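Glucosamine--fructose-6-phosphate aminotransferase [isomerizing] (Francisella tularensis subsp. tularensis, PDB 3TBF) probably makes glucosamine 6-phosphate from fructose 6-phosphate and glutamine, with the two SIS domains of this C-terminal part handling the sugar phosphate. Local coordinates at residues K16-Q21 and A162-F167; S26-A31 and L171-I176; I38-F43 and T178-K183; I220-S225 and A352-T357; L308-A313 and S323-L328. One frame throughout, in Å; residues are numbered along the deposited sequence.

Contact 1: residues K16-Q21 and A162-F167; sequences KEIYEQ and ASTKAF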
# COMPACT_ATOMS: atom_id res chain seq x y z
N LYS A 16 21.93 5.37 20.33
CA LYS A 16 21.38 5.47 21.70
C LYS A 16 19.88 5.15 21.73
O LYS A 16 19.40 4.49 22.65
CB LYS A 16 21.56 6.86 22.26
CG LYS A 16 20.80 7.07 23.56
CD LYS A 16 21.03 8.41 24.13
CE LYS A 16 20.01 9.42 23.68
NZ LYS A 16 19.01 9.58 24.78
N GLU A 17 19.16 5.63 20.72
CA GLU A 17 17.72 5.52 20.71
C GLU A 17 17.32 4.11 20.42
O GLU A 17 16.34 3.63 20.96
CB GLU A 17 17.10 6.52 19.76
CG GLU A 17 17.04 7.92 20.41
CD GLU A 17 17.18 9.11 19.42
OE1 GLU A 17 16.73 8.99 18.26
OE2 GLU A 17 17.75 10.16 19.83
N ILE A 18 18.07 3.43 19.60
CA ILE A 18 17.78 2.04 19.35
C ILE A 18 17.96 1.29 20.65
O ILE A 18 17.16 0.43 20.98
CB ILE A 18 18.69 1.47 18.30
CG1 ILE A 18 18.29 2.01 16.94
CG2 ILE A 18 18.59 0.02 18.29
CD1 ILE A 18 19.28 1.71 15.86
N TYR A 19 19.00 1.66 21.41
CA TYR A 19 19.28 1.00 22.68
C TYR A 19 18.42 1.45 23.83
O TYR A 19 18.47 0.81 24.85
CB TYR A 19 20.74 1.11 23.09
CG TYR A 19 21.56 0.03 22.46
CD1 TYR A 19 22.02 0.15 21.16
CD2 TYR A 19 21.90 -1.10 23.16
CE1 TYR A 19 22.80 -0.84 20.58
CE2 TYR A 19 22.69 -2.09 22.60
CZ TYR A 19 23.14 -1.94 21.30
OH TYR A 19 23.90 -2.94 20.70
N GLU A 20 17.61 2.51 23.67
CA GLU A 20 16.65 2.89 24.71
C GLU A 20 15.35 2.11 24.60
O GLU A 20 14.46 2.25 25.40
CB GLU A 20 16.29 4.35 24.56
CG GLU A 20 17.26 5.36 25.11
CD GLU A 20 16.69 6.79 25.02
OE1 GLU A 20 16.75 7.42 23.94
OE2 GLU A 20 16.16 7.27 26.04
N GLN A 21 15.20 1.29 23.57
CA GLN A 21 13.89 0.72 23.29
C GLN A 21 13.39 -0.20 24.35
O GLN A 21 12.23 -0.23 24.64
CB GLN A 21 13.87 0.07 21.90
CG GLN A 21 13.82 1.11 20.82
CD GLN A 21 13.88 0.56 19.47
OE1 GLN A 21 12.92 0.70 18.65
NE2 GLN A 21 15.02 -0.00 19.15
N ALA A 162 16.19 8.77 11.39
CA ALA A 162 15.08 7.84 11.34
C ALA A 162 14.51 7.71 12.73
O ALA A 162 15.22 7.82 13.73
CB ALA A 162 15.51 6.45 10.80
N SER A 163 13.21 7.48 12.80
CA SER A 163 12.62 7.21 14.07
C SER A 163 12.76 5.69 14.39
O SER A 163 12.61 4.81 13.51
CB SER A 163 11.19 7.64 14.07
OG SER A 163 10.45 6.63 13.47
N THR A 164 13.06 5.40 15.64
CA THR A 164 13.27 4.05 16.10
C THR A 164 12.33 3.79 17.26
O THR A 164 11.31 3.13 17.12
CB THR A 164 14.73 3.78 16.49
OG1 THR A 164 15.16 4.75 17.47
CG2 THR A 164 15.64 3.83 15.24
N LYS A 165 12.66 4.36 18.41
CA LYS A 165 11.85 4.09 19.58
C LYS A 165 10.42 4.63 19.47
O LYS A 165 9.52 4.12 20.11
CB LYS A 165 12.56 4.57 20.82
CG LYS A 165 12.65 6.04 20.91
CD LYS A 165 13.62 6.48 21.93
CE LYS A 165 13.58 8.01 22.02
NZ LYS A 165 14.15 8.49 23.33
N ALA A 166 10.19 5.63 18.63
CA ALA A 166 8.83 6.11 18.38
C ALA A 166 7.99 5.05 17.66
O ALA A 166 6.80 4.98 17.88
CB ALA A 166 8.85 7.35 17.58
N PHE A 167 8.61 4.25 16.80
CA PHE A 167 7.89 3.24 16.11
C PHE A 167 7.52 2.06 16.99
O PHE A 167 6.37 1.63 17.00
CB PHE A 167 8.69 2.74 14.93
CG PHE A 167 8.04 1.60 14.19
CD1 PHE A 167 6.97 1.83 13.37
CD2 PHE A 167 8.51 0.33 14.32
CE1 PHE A 167 6.38 0.77 12.65
CE2 PHE A 167 7.94 -0.74 13.62
CZ PHE A 167 6.86 -0.54 12.82

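Contact 2: residues S26-A31 and L171-I176; sequences SNTILA and LVALAI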
# COMPACT_ATOMS: atom_id res chain seq x y z
N SER A 26 9.02 -0.73 27.84
CA SER A 26 8.51 -1.00 29.18
C SER A 26 7.85 0.22 29.90
O SER A 26 6.83 0.07 30.57
CB SER A 26 9.56 -1.73 29.99
OG SER A 26 9.84 -1.00 31.09
N ASN A 27 8.36 1.43 29.70
CA ASN A 27 7.68 2.62 30.19
C ASN A 27 6.30 2.82 29.56
O ASN A 27 5.34 3.13 30.24
CB ASN A 27 8.57 3.85 30.01
CG ASN A 27 9.74 3.92 31.06
OD1 ASN A 27 9.72 3.25 32.11
ND2 ASN A 27 10.74 4.72 30.76
N THR A 28 6.16 2.56 28.27
CA THR A 28 4.86 2.70 27.65
C THR A 28 3.83 1.72 28.24
O THR A 28 2.69 2.10 28.49
CB THR A 28 4.95 2.49 26.16
OG1 THR A 28 5.93 3.38 25.63
CG2 THR A 28 3.62 2.76 25.52
N ILE A 29 4.22 0.48 28.45
CA ILE A 29 3.29 -0.49 29.02
C ILE A 29 2.89 -0.12 30.47
O ILE A 29 1.72 -0.13 30.87
CB ILE A 29 3.91 -1.88 29.10
CG1 ILE A 29 4.12 -2.45 27.72
CG2 ILE A 29 3.04 -2.83 29.89
CD1 ILE A 29 4.96 -3.72 27.70
N LEU A 30 3.90 0.20 31.24
CA LEU A 30 3.74 0.55 32.64
C LEU A 30 2.66 1.61 32.82
O LEU A 30 1.87 1.53 33.73
CB LEU A 30 5.08 1.02 33.21
CG LEU A 30 5.58 0.51 34.57
CD1 LEU A 30 4.48 0.58 35.65
CD2 LEU A 30 6.14 -0.92 34.45
N ALA A 31 2.61 2.61 31.96
CA ALA A 31 1.69 3.73 32.16
C ALA A 31 0.22 3.34 31.99
O ALA A 31 -0.67 4.12 32.34
CB ALA A 31 2.05 4.91 31.23
N LEU A 171 3.79 0.86 18.23
CA LEU A 171 3.31 -0.52 18.18
C LEU A 171 2.82 -1.00 19.55
O LEU A 171 1.75 -1.52 19.68
CB LEU A 171 4.42 -1.44 17.71
CG LEU A 171 4.58 -1.91 16.24
CD1 LEU A 171 3.63 -1.32 15.24
CD2 LEU A 171 6.00 -1.75 15.78
N VAL A 172 3.61 -0.81 20.58
CA VAL A 172 3.19 -1.27 21.87
C VAL A 172 1.88 -0.58 22.31
O VAL A 172 0.96 -1.24 22.77
CB VAL A 172 4.31 -1.10 22.92
CG1 VAL A 172 3.79 -1.25 24.32
CG2 VAL A 172 5.38 -2.13 22.70
N ALA A 173 1.77 0.74 22.13
CA ALA A 173 0.54 1.43 22.49
C ALA A 173 -0.65 0.81 21.75
O ALA A 173 -1.73 0.65 22.31
CB ALA A 173 0.65 2.91 22.21
N LEU A 174 -0.46 0.50 20.46
CA LEU A 174 -1.56 -0.04 19.66
C LEU A 174 -1.95 -1.42 20.13
O LEU A 174 -3.12 -1.75 20.07
CB LEU A 174 -1.21 -0.04 18.17
CG LEU A 174 -1.30 1.33 17.46
CD1 LEU A 174 -0.40 1.42 16.20
CD2 LEU A 174 -2.72 1.68 17.09
N ALA A 175 -0.98 -2.23 20.59
CA ALA A 175 -1.26 -3.54 21.19
C ALA A 175 -2.07 -3.43 22.45
O ALA A 175 -2.97 -4.23 22.68
CB ALA A 175 0.03 -4.30 21.55
N ILE A 176 -1.74 -2.45 23.28
CA ILE A 176 -2.46 -2.23 24.52
C ILE A 176 -3.91 -1.79 24.23
O ILE A 176 -4.83 -2.34 24.77
CB ILE A 176 -1.76 -1.16 25.39
CG1 ILE A 176 -0.50 -1.76 26.01
CG2 ILE A 176 -2.69 -0.59 26.48
CD1 ILE A 176 0.45 -0.68 26.48

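Contact 3: residues I38-F43 and T178-K183; sequences ISLDSF and TLVIAK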
# COMPACT_ATOMS: atom_id res chain seq x y z
N ILE A 38 -3.86 -4.60 32.44
CA ILE A 38 -4.27 -3.50 31.59
C ILE A 38 -5.57 -2.96 32.11
O ILE A 38 -6.49 -3.72 32.38
CB ILE A 38 -4.39 -3.87 30.11
CG1 ILE A 38 -2.98 -4.05 29.53
CG2 ILE A 38 -5.03 -2.77 29.36
CD1 ILE A 38 -2.93 -4.67 28.22
N SER A 39 -5.59 -1.64 32.28
CA SER A 39 -6.69 -0.99 32.95
C SER A 39 -7.31 0.13 32.13
O SER A 39 -6.63 1.01 31.60
CB SER A 39 -6.23 -0.44 34.31
OG SER A 39 -7.30 0.22 34.99
N LEU A 40 -8.63 0.11 32.09
CA LEU A 40 -9.40 1.15 31.44
C LEU A 40 -9.33 2.47 32.25
O LEU A 40 -9.38 3.55 31.68
CB LEU A 40 -10.85 0.68 31.25
CG LEU A 40 -11.65 1.40 30.18
CD1 LEU A 40 -10.95 1.22 28.84
CD2 LEU A 40 -13.11 0.89 30.15
N ASP A 41 -9.19 2.34 33.58
CA ASP A 41 -9.04 3.49 34.51
C ASP A 41 -7.80 4.34 34.27
O ASP A 41 -7.76 5.47 34.73
CB ASP A 41 -9.00 3.03 35.97
CG ASP A 41 -10.28 2.33 36.40
OD1 ASP A 41 -11.35 2.57 35.77
OD2 ASP A 41 -10.22 1.52 37.37
N SER A 42 -6.80 3.81 33.59
CA SER A 42 -5.62 4.60 33.24
C SER A 42 -5.88 5.56 32.07
O SER A 42 -5.08 6.46 31.84
CB SER A 42 -4.45 3.70 32.89
OG SER A 42 -4.59 3.21 31.57
N PHE A 43 -6.95 5.32 31.32
CA PHE A 43 -7.32 6.17 30.19
C PHE A 43 -8.14 7.36 30.69
O PHE A 43 -8.59 7.39 31.83
CB PHE A 43 -8.15 5.40 29.16
CG PHE A 43 -7.34 4.49 28.29
CD1 PHE A 43 -6.80 3.32 28.80
CD2 PHE A 43 -7.14 4.79 26.94
CE1 PHE A 43 -6.06 2.47 27.99
CE2 PHE A 43 -6.39 3.94 26.11
CZ PHE A 43 -5.85 2.78 26.64
N THR A 178 -5.53 -2.50 21.51
CA THR A 178 -6.22 -3.69 21.04
C THR A 178 -6.81 -4.44 22.20
O THR A 178 -7.97 -4.83 22.12
CB THR A 178 -5.31 -4.62 20.25
OG1 THR A 178 -4.94 -3.97 19.05
CG2 THR A 178 -5.98 -5.88 19.88
N LEU A 179 -6.04 -4.65 23.27
CA LEU A 179 -6.55 -5.46 24.39
C LEU A 179 -7.63 -4.72 25.21
O LEU A 179 -8.62 -5.31 25.65
CB LEU A 179 -5.42 -5.96 25.28
CG LEU A 179 -4.35 -6.81 24.57
CD1 LEU A 179 -3.14 -7.12 25.49
CD2 LEU A 179 -4.89 -8.11 24.07
N VAL A 180 -7.48 -3.43 25.39
CA VAL A 180 -8.54 -2.65 26.00
C VAL A 180 -9.87 -2.74 25.27
O VAL A 180 -10.88 -2.94 25.86
CB VAL A 180 -8.14 -1.16 26.08
CG1 VAL A 180 -9.40 -0.27 26.41
CG2 VAL A 180 -6.96 -0.96 27.12
N ILE A 181 -9.83 -2.63 23.95
CA ILE A 181 -11.03 -2.74 23.12
C ILE A 181 -11.55 -4.15 23.16
O ILE A 181 -12.75 -4.36 23.27
CB ILE A 181 -10.73 -2.34 21.64
CG1 ILE A 181 -10.33 -0.89 21.60
CG2 ILE A 181 -11.99 -2.50 20.74
CD1 ILE A 181 -11.37 0.07 22.28
N ALA A 182 -10.65 -5.11 23.09
CA ALA A 182 -11.05 -6.49 23.08
C ALA A 182 -11.85 -6.81 24.32
O ALA A 182 -12.85 -7.52 24.25
CB ALA A 182 -9.85 -7.41 23.01
N LYS A 183 -11.39 -6.31 25.45
CA LYS A 183 -12.02 -6.62 26.72
C LYS A 183 -13.38 -5.96 26.85
O LYS A 183 -14.35 -6.56 27.29
CB LYS A 183 -11.14 -6.10 27.84
CG LYS A 183 -11.71 -6.21 29.22
CD LYS A 183 -10.56 -6.11 30.16
CE LYS A 183 -10.97 -5.82 31.60
NZ LYS A 183 -11.16 -7.08 32.36

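Contact 4: residues I220-S225 and A352-T357; sequences ISEYFS and AIIKGT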
# COMPACT_ATOMS: atom_id res chain seq x y z
N ILE A 220 27.81 -8.06 8.67
CA ILE A 220 26.95 -8.23 7.48
C ILE A 220 26.83 -6.96 6.60
O ILE A 220 26.86 -6.99 5.38
CB ILE A 220 25.53 -8.53 7.94
CG1 ILE A 220 25.39 -9.96 8.44
CG2 ILE A 220 24.54 -8.34 6.83
CD1 ILE A 220 23.93 -10.25 8.84
N SER A 221 26.68 -5.83 7.26
CA SER A 221 26.45 -4.59 6.57
C SER A 221 27.53 -4.21 5.52
O SER A 221 27.24 -3.39 4.63
CB SER A 221 26.30 -3.47 7.60
OG SER A 221 27.54 -3.08 8.11
N GLU A 222 28.74 -4.77 5.62
CA GLU A 222 29.78 -4.51 4.60
C GLU A 222 29.31 -4.94 3.21
O GLU A 222 29.61 -4.29 2.21
CB GLU A 222 31.09 -5.24 4.93
CG GLU A 222 31.86 -4.64 6.14
CD GLU A 222 32.67 -5.69 7.01
OE1 GLU A 222 32.66 -6.92 6.71
OE2 GLU A 222 33.32 -5.27 8.01
N TYR A 223 28.53 -6.02 3.16
CA TYR A 223 27.89 -6.48 1.93
C TYR A 223 27.14 -5.36 1.18
O TYR A 223 27.01 -5.43 -0.04
CB TYR A 223 26.97 -7.68 2.22
CG TYR A 223 26.30 -8.23 0.99
CD1 TYR A 223 27.00 -9.04 0.09
CD2 TYR A 223 24.97 -7.93 0.70
CE1 TYR A 223 26.38 -9.54 -1.06
CE2 TYR A 223 24.35 -8.42 -0.46
CZ TYR A 223 25.07 -9.21 -1.32
OH TYR A 223 24.45 -9.66 -2.47
N PHE A 224 26.70 -4.30 1.86
CA PHE A 224 25.82 -3.31 1.24
C PHE A 224 26.60 -2.12 0.68
O PHE A 224 25.99 -1.21 0.08
CB PHE A 224 24.72 -2.82 2.19
CG PHE A 224 23.63 -3.84 2.47
CD1 PHE A 224 23.87 -4.91 3.31
CD2 PHE A 224 22.35 -3.68 1.95
CE1 PHE A 224 22.90 -5.82 3.61
CE2 PHE A 224 21.35 -4.60 2.23
CZ PHE A 224 21.62 -5.68 3.07
N SER A 225 27.92 -2.11 0.83
CA SER A 225 28.68 -0.89 0.50
C SER A 225 28.59 -0.47 -0.97
O SER A 225 28.59 0.71 -1.26
CB SER A 225 30.16 -1.03 0.88
OG SER A 225 30.71 -2.18 0.28
N ALA A 352 24.29 2.71 6.92
CA ALA A 352 24.46 4.16 6.83
C ALA A 352 25.88 4.55 7.14
O ALA A 352 26.47 5.38 6.45
CB ALA A 352 23.52 4.89 7.76
N ILE A 353 26.45 3.94 8.17
CA ILE A 353 27.85 4.23 8.49
C ILE A 353 28.80 3.80 7.35
O ILE A 353 29.62 4.59 6.90
CB ILE A 353 28.30 3.56 9.78
CG1 ILE A 353 27.44 4.06 10.94
CG2 ILE A 353 29.79 3.86 10.05
CD1 ILE A 353 27.52 5.50 11.17
N ILE A 354 28.64 2.58 6.87
CA ILE A 354 29.36 2.11 5.68
C ILE A 354 29.26 3.09 4.50
O ILE A 354 30.24 3.36 3.85
CB ILE A 354 28.82 0.77 5.18
CG1 ILE A 354 29.19 -0.37 6.15
CG2 ILE A 354 29.35 0.46 3.80
CD1 ILE A 354 30.61 -0.83 6.05
N LYS A 355 28.09 3.62 4.23
CA LYS A 355 27.93 4.58 3.12
C LYS A 355 28.39 5.98 3.52
O LYS A 355 28.47 6.85 2.68
CB LYS A 355 26.47 4.66 2.67
CG LYS A 355 25.87 3.35 2.09
CD LYS A 355 25.90 3.35 0.59
CE LYS A 355 25.33 2.08 0.00
NZ LYS A 355 25.61 1.97 -1.46
N GLY A 356 28.66 6.22 4.81
CA GLY A 356 29.12 7.54 5.25
C GLY A 356 28.03 8.59 5.31
O GLY A 356 28.31 9.78 5.26
N THR A 357 26.78 8.14 5.39
CA THR A 357 25.65 9.07 5.42
C THR A 357 25.31 9.42 6.86
O THR A 357 25.87 8.85 7.79
CB THR A 357 24.39 8.55 4.65
OG1 THR A 357 24.18 7.15 4.88
CG2 THR A 357 24.53 8.83 3.14

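Contact 5: residues L308-A313 and S323-L328; sequences LFVDKA and SIVLEL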
# COMPACT_ATOMS: atom_id res chain seq x y z
N LEU A 308 18.46 -13.24 6.31
CA LEU A 308 17.24 -13.63 6.98
C LEU A 308 17.33 -13.49 8.46
O LEU A 308 18.28 -13.94 9.06
CB LEU A 308 16.88 -15.06 6.65
CG LEU A 308 16.86 -15.46 5.17
CD1 LEU A 308 16.63 -16.94 5.12
CD2 LEU A 308 15.81 -14.70 4.35
N PHE A 309 16.32 -12.86 9.04
CA PHE A 309 16.14 -12.77 10.43
C PHE A 309 14.98 -13.65 10.80
O PHE A 309 13.84 -13.46 10.40
CB PHE A 309 15.86 -11.34 10.82
CG PHE A 309 16.97 -10.41 10.50
CD1 PHE A 309 18.15 -10.44 11.20
CD2 PHE A 309 16.84 -9.50 9.50
CE1 PHE A 309 19.19 -9.58 10.91
CE2 PHE A 309 17.88 -8.63 9.21
CZ PHE A 309 19.06 -8.70 9.93
N VAL A 310 15.27 -14.61 11.63
CA VAL A 310 14.48 -15.81 11.74
C VAL A 310 14.27 -16.08 13.20
O VAL A 310 15.13 -15.82 13.98
CB VAL A 310 15.33 -16.92 11.05
CG1 VAL A 310 15.23 -18.27 11.78
CG2 VAL A 310 15.08 -16.95 9.54
N ASP A 311 13.10 -16.57 13.59
CA ASP A 311 12.85 -16.96 14.98
C ASP A 311 13.55 -18.29 15.21
O ASP A 311 13.53 -19.15 14.30
CB ASP A 311 11.36 -17.10 15.28
CG ASP A 311 11.08 -17.42 16.75
OD1 ASP A 311 11.32 -18.56 17.21
OD2 ASP A 311 10.61 -16.51 17.47
N LYS A 312 14.15 -18.46 16.38
CA LYS A 312 14.95 -19.67 16.70
C LYS A 312 14.16 -20.95 16.48
O LYS A 312 14.70 -21.91 15.98
CB LYS A 312 15.47 -19.65 18.14
CG LYS A 312 16.46 -18.47 18.49
CD LYS A 312 16.92 -18.53 19.96
CE LYS A 312 18.42 -18.20 20.18
NZ LYS A 312 18.72 -17.94 21.68
N ALA A 313 12.86 -20.92 16.81
CA ALA A 313 11.96 -22.06 16.65
C ALA A 313 11.69 -22.50 15.19
O ALA A 313 11.00 -23.48 14.99
CB ALA A 313 10.61 -21.80 17.36
N SER A 323 23.06 -18.20 1.88
CA SER A 323 22.38 -17.12 2.61
C SER A 323 23.08 -16.78 3.92
O SER A 323 23.97 -17.49 4.36
CB SER A 323 20.94 -17.53 2.90
OG SER A 323 20.90 -18.61 3.82
N ILE A 324 22.66 -15.68 4.54
CA ILE A 324 23.09 -15.29 5.89
C ILE A 324 21.89 -15.37 6.82
O ILE A 324 20.85 -14.80 6.54
CB ILE A 324 23.61 -13.85 5.94
CG1 ILE A 324 24.75 -13.67 4.95
CG2 ILE A 324 24.13 -13.53 7.33
CD1 ILE A 324 25.27 -12.23 4.92
N VAL A 325 22.02 -16.06 7.92
CA VAL A 325 20.88 -16.29 8.79
C VAL A 325 21.19 -15.97 10.23
O VAL A 325 22.07 -16.59 10.82
CB VAL A 325 20.41 -17.74 8.69
CG1 VAL A 325 19.15 -17.94 9.48
CG2 VAL A 325 20.21 -18.11 7.21
N LEU A 326 20.50 -14.97 10.77
CA LEU A 326 20.61 -14.56 12.16
C LEU A 326 19.32 -14.98 12.81
O LEU A 326 18.25 -14.79 12.23
CB LEU A 326 20.84 -13.05 12.27
CG LEU A 326 22.32 -12.64 12.15
CD1 LEU A 326 22.92 -13.25 10.90
CD2 LEU A 326 22.60 -11.11 12.14
N GLU A 327 19.40 -15.53 14.01
CA GLU A 327 18.25 -16.10 14.66
C GLU A 327 18.00 -15.41 15.97
O GLU A 327 18.91 -14.92 16.61
CB GLU A 327 18.43 -17.60 14.87
CG GLU A 327 19.36 -17.97 15.97
CD GLU A 327 19.46 -19.48 16.19
OE1 GLU A 327 18.40 -20.15 16.38
OE2 GLU A 327 20.60 -19.99 16.18
N LEU A 328 16.75 -15.38 16.40
CA LEU A 328 16.43 -14.74 17.63
C LEU A 328 15.11 -15.26 18.15
O LEU A 328 14.32 -15.77 17.40
CB LEU A 328 16.36 -13.21 17.40
CG LEU A 328 15.34 -12.57 16.43
CD1 LEU A 328 15.08 -11.14 16.84
CD2 LEU A 328 15.90 -12.59 15.06
O HOH W 1 17.34 -22.67 16.69

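Contact 1: residues K16-Q21 and A162-F167
Lys165 reaches back across Glu17 to Glu20, and its NZ donates to Glu20 OE1 at 2.9 Å, arriving from above the carboxylate plane (45° out of it). The same oxygen takes a second, weak bond from Lys16 NZ at 3.2 Å, so one carboxylate holds two lysines in a salt-bridge network. Lys165 CG stands between its backbone N and carbonyl carbon (chi1 69°), and the chain runs extended beyond it. Lys165 CE lies 3.8 Å from Glu17 CG: a lysine's aliphatic part can bury against methylenes while its charge goes further. Nearer the backbone, Lys165 CB lies 3.7 Å from Gln21 CG. Beside it, Ile18 CG1 meets Thr164 CG2 at 3.6 Å, the side chains crossing at about a right angle, while Thr164 OG1 is buried with no polar partner in the model. Second-shell bonds position these groups. Gln21 NE2 donates to Ile18 O at 2.8 Å, and its OE1 bonds Thr168. The Glu17 carboxylate is held by the backbone N of Ile159 and Gly160, and Lys165 NZ also bonds Val157 O. The contact joins helix 13-19 and the first residue of helix 21-30 to the start of helix 165-184, with helix 335-355 packing on Ile18, Gln21 and Thr164.

Contact 2: residues S26-A31 and L171-I176
Ile29 and Val172 meet because of their first torsions: Ile29 CG1 stands anti to its carbonyl carbon (chi1 -68°), and Val172 CG1 stands anti to its backbone N (chi1 166°), which brings the two carbons to 3.6 Å. The setting is a near-parallel helix pair at the first SIS domain, in which helix 21-30 lies against helix 165-184 with the local axes 9.5 Å apart and inclined by 26°. Both residues are beta-branched and carry these carbons close to the backbone, so they meet within the gap between the axes; the side chains cross at about a right angle. The Thr28 side chain contributes its methyl, CG2 lying 4.2 Å from Val172 CG1 and slightly further from Ala173, whose small side chain lets the threonine come close. The hydroxyl is used elsewhere: Thr28 OG1 bonds Ala24 O, one turn earlier in its own helix, and Lys154 N, so a polar atom in a buried place is satisfied. No hydrogen bond joins residues 26-31 to 171-176, and their association is apolar. Phe151 of strand 149-152 packs on Thr28, Ala173 and Ile176, while Leu200 of helix 190-201 packs on Ile29 and Ile176. Ile176 finishes the interface with its outermost methyl, CD1, which rests 3.8 Å from Ile29 CA.

Contact 3: residues I38-F43 and T178-K183
Val180 is met by three side chains of segment 38-43, which begins on the last residue of a short two-stranded antiparallel hairpin, continues as loop and leans on helix 165-184 of the first SIS domain. The tight part lies at its two methyls. Val180 CG2 is 3.5 Å from Ile38 CG2, and Val180 CG1 is modelled only 3.2 Å from Leu40 CD1, a separation shorter than usual carbon contact and therefore somewhat doubtful in detail. With CG1 anti to the backbone N (chi1 166°), the valine offers one methyl to Leu40 and the other to Ile38 and Phe43. The phenylalanine comes tip to tip, its CE1 3.7 Å from Val180 CG2. Ile38 also sends CD1 to Leu179 CD1 at 3.7 Å, so a branched residue touches two successive residues of the helix. Phe51 of helix 47-52 backs Val180, and Thr197 of helix 190-201 backs Ile38. Toward solvent the packing thins out: Asp41 and Lys183 are exposed, the lysine with a long, weak ion pair to Asp190. Ser39 and Ser42 bond within the loop instead of touching the helix. Ser42 OG donates to Ser39 O at 3.0 Å, and that oxygen also lies in the plane of the Phe43 ring, at its edge.

Contact 4: residues I220-S225 and A352-T357
Ile354 spreads CG1, CG2 and CD1 over the 3-10 turn 222-224 that follows helix 214-221, and over its flanking serines. Its CG2 presses on Ser225 CB at 3.4 Å, tighter than a usual carbon contact. On the other flank CG1 lies against Ser221 OG, and CD1 reaches Glu222 CG at 4.0 Å, the glutamate crossing it at about a right angle. CG1 stands anti to the carbonyl carbon (chi1 -70°), which leaves CG2 anti to the backbone N and directed at Ser225. Small serines suit the two flanks, because they admit the isoleucine and can still turn their hydroxyls to the backbone: Ser221 OG bonds Asp218 O, and Ser225 OG bonds Glu222 O at 3.1 Å, an oxygen that also accepts from Ser225 N. The neighbouring Lys355 bends at chi2 (-98°) and runs toward the carbonyls of the same turn. Its CE sits 3.4 Å from Phe224 O, and its NZ donates to Ser225 O at 3.2 Å from well above the carbonyl plane. Its stronger partner is Lys227 O; the ion pair with Glu228 is long and weak. Helix 335-355 itself closes in a Schellman motif: Thr357 N bonds Ala352 O and Gly356 N bonds Ile353 O, with Gly356 at positive phi. Deeper in the second SIS domain, Phe224 packs on Leu347 and Val351. The chemistry implies a division of labour: isoleucine supplies apolar packing between two helix ends at a partly exposed place, while the lysine ammonium bonds the carbonyls of Ser225 and Lys227, whose partial negative charge its cation would probably stabilise.

Contact 5: residues L308-A313 and S323-L328
Val310 O is approached twice from strand 324-328: Leu328 N donates to it at 2.9 Å, and Glu327 CA lies 3.2 Å away in a CA-H...O contact. This pairing of one N-H bond with one CA-H...O contact recurs along a parallel pair at one margin of the second SIS domain's sheet, part of the three-layer alpha/beta/alpha SIS fold with flavodoxin-like strand order 2-1-3-4-5. Leu308 and Val310 each give and take backbone bonds, and Lys312 N continues the ladder to Leu328 O at 2.9 Å. On one face Phe309 and Leu326 lie side by side, pointing the same way, with Phe309 CD1 3.9 Å from Leu326 CB; helix 335-355 packs on the phenylalanine and helix 214-221 on the leucine. On the other face the beta-branched Val310 and Val325, well suited to extended chain, touch by their methyls. Leu328 CG lies between its backbone N and carbonyl carbon (chi1 62°), and CD2 comes 3.5 Å from Val310 O. Beyond the strand, Lys312 and Glu327 bring polar groups together. Glu327 crosses Lys312 at about a right angle, its OE1 3.3 Å from Lys312 CG; the ammonium stays too far for a salt bridge. A water donates to both Glu327 OE1 and Lys312 O, tying the carboxylate to the backbone. Asp311, whose OD2 accepts from Ala330 N, ends the strand with an Asx turn: its OD1 takes Ala313 N at 2.8 Å on the anti lone pair.

How the contacts relate
From the N terminus, segments 16-21, 26-31 and 38-43 come in order, and contacts 1, 2 and 3 return to them in the same order, from the loop just before helix 165-184 and then along it. Each closes a loop of about 135 to 140 residues that holds the parallel sheet of the first SIS domain, and the three loops cross one another. Contacts 2 and 3 touch, through Ala31 and Ser42. Contact 4 opens only after these have closed; it ties the end of helix 214-221 to that of helix 335-355. Its loop contains contact 5, a short strand connection at the sheet margin of the second SIS domain. Ile220 links these two by packing on Ile324 and Leu326.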